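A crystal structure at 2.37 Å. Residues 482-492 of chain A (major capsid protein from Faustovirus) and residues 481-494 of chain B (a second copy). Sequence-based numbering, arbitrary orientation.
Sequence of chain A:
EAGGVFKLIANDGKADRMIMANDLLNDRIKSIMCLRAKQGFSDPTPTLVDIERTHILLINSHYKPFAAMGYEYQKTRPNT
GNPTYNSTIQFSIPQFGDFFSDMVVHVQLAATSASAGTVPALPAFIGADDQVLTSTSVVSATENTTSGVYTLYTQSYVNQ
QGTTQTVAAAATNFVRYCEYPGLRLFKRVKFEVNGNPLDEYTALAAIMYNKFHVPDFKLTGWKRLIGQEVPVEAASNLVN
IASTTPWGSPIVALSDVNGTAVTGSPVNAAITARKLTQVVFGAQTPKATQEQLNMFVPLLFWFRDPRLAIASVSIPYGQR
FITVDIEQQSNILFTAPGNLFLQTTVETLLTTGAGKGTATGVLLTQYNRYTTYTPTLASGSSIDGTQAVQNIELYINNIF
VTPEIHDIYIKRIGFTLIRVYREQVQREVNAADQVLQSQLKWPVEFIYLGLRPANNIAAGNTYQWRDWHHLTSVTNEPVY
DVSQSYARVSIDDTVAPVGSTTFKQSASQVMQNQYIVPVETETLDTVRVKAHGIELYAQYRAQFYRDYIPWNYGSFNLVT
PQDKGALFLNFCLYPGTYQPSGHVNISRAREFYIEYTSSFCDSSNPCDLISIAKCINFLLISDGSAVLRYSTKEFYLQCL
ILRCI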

# COMPACT_ATOMS: atom_id res chain seq x y z
N VAL A 482 -15.21 21.37 -5.11
CA VAL A 482 -15.96 22.59 -5.40
C VAL A 482 -15.44 23.71 -4.51
O VAL A 482 -15.37 23.56 -3.29
CB VAL A 482 -17.47 22.38 -5.19
CG1 VAL A 482 -18.25 23.56 -5.77
CG2 VAL A 482 -17.93 21.07 -5.81
N SER A 483 -15.09 24.83 -5.14
CA SER A 483 -14.71 26.04 -4.41
C SER A 483 -15.95 26.91 -4.22
O SER A 483 -16.62 27.26 -5.19
CB SER A 483 -13.63 26.81 -5.17
OG SER A 483 -12.43 26.06 -5.29
N GLN A 484 -16.25 27.23 -2.97
CA GLN A 484 -17.42 28.04 -2.62
C GLN A 484 -16.98 29.44 -2.21
O GLN A 484 -16.00 29.60 -1.47
CB GLN A 484 -18.22 27.38 -1.49
CG GLN A 484 -19.47 28.15 -1.07
CD GLN A 484 -20.58 28.07 -2.10
OE1 GLN A 484 -20.70 28.93 -2.97
NE2 GLN A 484 -21.41 27.04 -1.99
N SER A 485 -17.70 30.44 -2.68
CA SER A 485 -17.35 31.84 -2.46
C SER A 485 -18.59 32.63 -2.08
O SER A 485 -19.71 32.29 -2.47
CB SER A 485 -16.70 32.46 -3.70
OG SER A 485 -16.67 33.87 -3.61
N TYR A 486 -18.38 33.70 -1.32
CA TYR A 486 -19.44 34.64 -0.97
C TYR A 486 -18.85 36.05 -0.92
O TYR A 486 -17.70 36.24 -0.52
CB TYR A 486 -20.10 34.31 0.37
CG TYR A 486 -20.81 32.98 0.42
CD1 TYR A 486 -22.04 32.81 -0.19
CD2 TYR A 486 -20.25 31.89 1.08
CE1 TYR A 486 -22.70 31.59 -0.15
CE2 TYR A 486 -20.90 30.67 1.13
CZ TYR A 486 -22.12 30.53 0.52
OH TYR A 486 -22.76 29.31 0.57
N ALA A 487 -19.65 37.03 -1.32
CA ALA A 487 -19.21 38.41 -1.32
C ALA A 487 -20.41 39.32 -1.08
O ALA A 487 -21.48 39.13 -1.67
CB ALA A 487 -18.52 38.79 -2.63
N ARG A 488 -20.22 40.31 -0.20
CA ARG A 488 -21.23 41.31 0.11
C ARG A 488 -20.63 42.70 -0.08
O ARG A 488 -19.47 42.93 0.28
CB ARG A 488 -21.74 41.15 1.55
CG ARG A 488 -22.63 39.93 1.79
CD ARG A 488 -24.07 40.23 1.40
NE ARG A 488 -25.00 40.05 2.51
CZ ARG A 488 -26.20 40.63 2.58
NH1 ARG A 488 -26.60 41.44 1.61
NH2 ARG A 488 -26.98 40.41 3.62
N VAL A 489 -21.41 43.61 -0.66
CA VAL A 489 -20.94 44.95 -0.99
C VAL A 489 -22.06 45.95 -0.74
O VAL A 489 -23.19 45.75 -1.17
CB VAL A 489 -20.46 45.05 -2.46
CG1 VAL A 489 -20.33 46.50 -2.88
CG2 VAL A 489 -19.13 44.33 -2.64
N SER A 490 -21.73 47.04 -0.04
CA SER A 490 -22.62 48.18 0.10
C SER A 490 -22.37 49.15 -1.06
O SER A 490 -21.23 49.56 -1.29
CB SER A 490 -22.40 48.89 1.43
OG SER A 490 -23.02 50.16 1.45
N ILE A 491 -23.43 49.51 -1.77
CA ILE A 491 -23.33 50.38 -2.93
C ILE A 491 -23.84 51.79 -2.63
O ILE A 491 -23.92 52.62 -3.54
CB ILE A 491 -24.04 49.79 -4.16
CG1 ILE A 491 -25.56 49.86 -3.98
CG2 ILE A 491 -23.60 48.35 -4.39
CD1 ILE A 491 -26.33 49.68 -5.27
N ASP A 492 -24.19 52.08 -1.38
CA ASP A 492 -24.58 53.42 -0.97
C ASP A 492 -23.98 53.69 0.40
O ASP A 492 -24.32 53.01 1.37
CB ASP A 492 -26.11 53.57 -0.93
CG ASP A 492 -26.55 55.02 -0.75
OD1 ASP A 492 -25.70 55.88 -0.43
OD2 ASP A 492 -27.75 55.30 -0.92
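Chain B, residues 481-494: DVSQSYARVSIDDT

Packing of one strand of the Faustovirus major capsid protein on its counterpart in a second copy. Residues 481-490 of chain B belong to an extended strand that begins earlier in the chain and runs in the same general direction as strand 482-490 of chain A, crossing it at -41° with a closest axial approach of 6.7 Å; beyond Ser490(A) and Ser490(B) the chains leave the strand. The register pairs equivalent residues: CA-CA distances are 5.8 Å for Ser483(A)-Ser483(B) and Ser485(A)-Ser485(B), widen to 6.5 Å at Ala487(A)-Ala487(B) and 7.4 Å at Val489(A)-Val489(B), and close to 5.4 Å at Ile491(A)-Ile491(B). No direct hydrogen bond joins the stretches; side chains and waters occupy the space between them.

Strand alternation turns the odd residues of chain A toward chain B. At the serines the strands lie close: Ser483(A) CB lies 3.6 Å from Gln484(B) O, and Ser485(A) OG lies 3.6 Å from Ser485(B) CB. Water occupies the spaces beside them. Water 2 links Ser483(A) OG (3.0 Å) to Val482(B) O (3.1 Å) and Gln484(B) N (2.8 Å), while water 3 joins Ser485(A) OG (3.2 Å) to Tyr486(B) O (2.6 Å). Farther along, apolar side chains take over. Methyl meets methyl at Ala487(A) CB-Ala487(B) CB, 3.9 Å, and the bulkier valines touch at Val489(A) CG1-Val489(B) CG1, 4.2 Å, where the backbones stand farther apart.

The main bump is Ile491(A), the residue most covered by the other stretch (95 Å²), set in a hollow lined by Val489(B), Ser490(B), Ile491(B) and Asp493(B). Its CG2 packs 3.9 Å from Val489(B) CG1 and 3.5 Å from Ser490(B) O; its CD1 reaches past the strand end, 3.9 Å from Ile491(B) C and 3.6 Å from Asp493(B) OD2. Ile491(B) does not mirror this: its CB points sideways and its tip leads away, and Ile491(A) CG2 lies 4.4 Å from Ile491(B) CG2.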

# COMPACT_ATOMS: atom_id res chain seq x y z
N ASP B 481 -3.03 23.45 -5.44
CA ASP B 481 -4.47 23.47 -5.22
C ASP B 481 -4.92 24.92 -5.21
O ASP B 481 -4.51 25.70 -4.34
CB ASP B 481 -4.83 22.78 -3.90
CG ASP B 481 -4.57 21.29 -3.93
OD1 ASP B 481 -4.40 20.73 -5.03
OD2 ASP B 481 -4.54 20.67 -2.84
N VAL B 482 -5.76 25.29 -6.18
CA VAL B 482 -6.12 26.68 -6.42
C VAL B 482 -7.61 26.85 -6.15
O VAL B 482 -8.43 26.09 -6.68
CB VAL B 482 -5.77 27.12 -7.85
CG1 VAL B 482 -5.91 28.63 -7.99
CG2 VAL B 482 -4.37 26.67 -8.22
N SER B 483 -7.95 27.86 -5.35
CA SER B 483 -9.34 28.23 -5.11
C SER B 483 -9.69 29.41 -6.01
O SER B 483 -9.12 30.49 -5.88
CB SER B 483 -9.56 28.61 -3.64
OG SER B 483 -9.37 27.49 -2.79
N GLN B 484 -10.62 29.18 -6.94
CA GLN B 484 -11.09 30.21 -7.85
C GLN B 484 -12.45 30.73 -7.38
O GLN B 484 -13.32 29.95 -6.99
CB GLN B 484 -11.21 29.68 -9.28
CG GLN B 484 -11.85 30.65 -10.26
CD GLN B 484 -10.91 31.75 -10.70
OE1 GLN B 484 -9.84 31.49 -11.26
NE2 GLN B 484 -11.30 33.00 -10.45
N SER B 485 -12.61 32.05 -7.41
CA SER B 485 -13.87 32.67 -7.02
C SER B 485 -14.22 33.76 -8.02
O SER B 485 -13.34 34.35 -8.65
CB SER B 485 -13.80 33.26 -5.61
OG SER B 485 -13.04 34.46 -5.59
N TYR B 486 -15.52 34.02 -8.15
CA TYR B 486 -16.03 35.12 -8.95
C TYR B 486 -17.09 35.86 -8.16
O TYR B 486 -17.76 35.28 -7.30
CB TYR B 486 -16.60 34.64 -10.29
CG TYR B 486 -15.63 33.85 -11.13
CD1 TYR B 486 -14.68 34.50 -11.92
CD2 TYR B 486 -15.64 32.46 -11.13
CE1 TYR B 486 -13.79 33.78 -12.69
CE2 TYR B 486 -14.75 31.74 -11.90
CZ TYR B 486 -13.83 32.40 -12.67
OH TYR B 486 -12.94 31.68 -13.44
N ALA B 487 -17.24 37.15 -8.45
CA ALA B 487 -18.23 37.97 -7.78
C ALA B 487 -18.63 39.11 -8.71
O ALA B 487 -17.78 39.73 -9.35
CB ALA B 487 -17.71 38.52 -6.45
N ARG B 488 -19.94 39.37 -8.77
CA ARG B 488 -20.49 40.44 -9.59
C ARG B 488 -21.50 41.23 -8.77
O ARG B 488 -22.31 40.65 -8.04
CB ARG B 488 -21.17 39.88 -10.85
CG ARG B 488 -20.24 39.66 -12.04
CD ARG B 488 -21.06 39.21 -13.25
NE ARG B 488 -20.39 39.43 -14.53
CZ ARG B 488 -20.31 40.60 -15.14
NH1 ARG B 488 -20.84 41.68 -14.57
NH2 ARG B 488 -19.70 40.71 -16.31
N VAL B 489 -21.44 42.56 -8.89
CA VAL B 489 -22.30 43.46 -8.13
C VAL B 489 -22.70 44.63 -9.01
O VAL B 489 -21.87 45.17 -9.76
CB VAL B 489 -21.60 43.96 -6.84
CG1 VAL B 489 -22.37 45.11 -6.22
CG2 VAL B 489 -21.46 42.83 -5.83
N SER B 490 -23.97 45.02 -8.94
CA SER B 490 -24.46 46.22 -9.60
C SER B 490 -24.38 47.40 -8.65
O SER B 490 -24.89 47.34 -7.52
CB SER B 490 -25.90 46.02 -10.08
OG SER B 490 -26.55 47.27 -10.26
N ILE B 491 -23.74 48.48 -9.09
CA ILE B 491 -23.55 49.67 -8.26
C ILE B 491 -24.56 50.77 -8.60
O ILE B 491 -24.46 51.88 -8.07
CB ILE B 491 -22.12 50.21 -8.36
CG1 ILE B 491 -21.83 50.68 -9.79
CG2 ILE B 491 -21.12 49.15 -7.92
CD1 ILE B 491 -20.76 51.75 -9.87
N ASP B 492 -25.52 50.49 -9.48
CA ASP B 492 -26.54 51.46 -9.85
C ASP B 492 -27.86 50.71 -9.98
O ASP B 492 -28.01 49.87 -10.88
CB ASP B 492 -26.18 52.18 -11.15
CG ASP B 492 -27.02 53.42 -11.39
OD1 ASP B 492 -28.08 53.57 -10.74
OD2 ASP B 492 -26.62 54.25 -12.24
N ASP B 493 -28.80 51.00 -9.10
CA ASP B 493 -30.06 50.26 -9.03
C ASP B 493 -31.12 50.79 -9.99
O ASP B 493 -32.25 50.28 -9.98
CB ASP B 493 -30.60 50.28 -7.60
CG ASP B 493 -29.96 49.21 -6.73
OD1 ASP B 493 -29.55 48.16 -7.28
OD2 ASP B 493 -29.88 49.41 -5.50
N THR B 494 -30.81 51.80 -10.80
CA THR B 494 -31.76 52.32 -11.77
C THR B 494 -31.48 51.85 -13.20
O THR B 494 -32.29 52.12 -14.09
CB THR B 494 -31.77 53.85 -11.74
OG1 THR B 494 -30.61 54.36 -12.42
CG2 THR B 494 -31.77 54.36 -10.31
O HOH W 1 -15.78 30.10 -6.03
O HOH W 2 -11.18 26.66 -7.90
O HOH W 3 -18.87 35.71 -4.98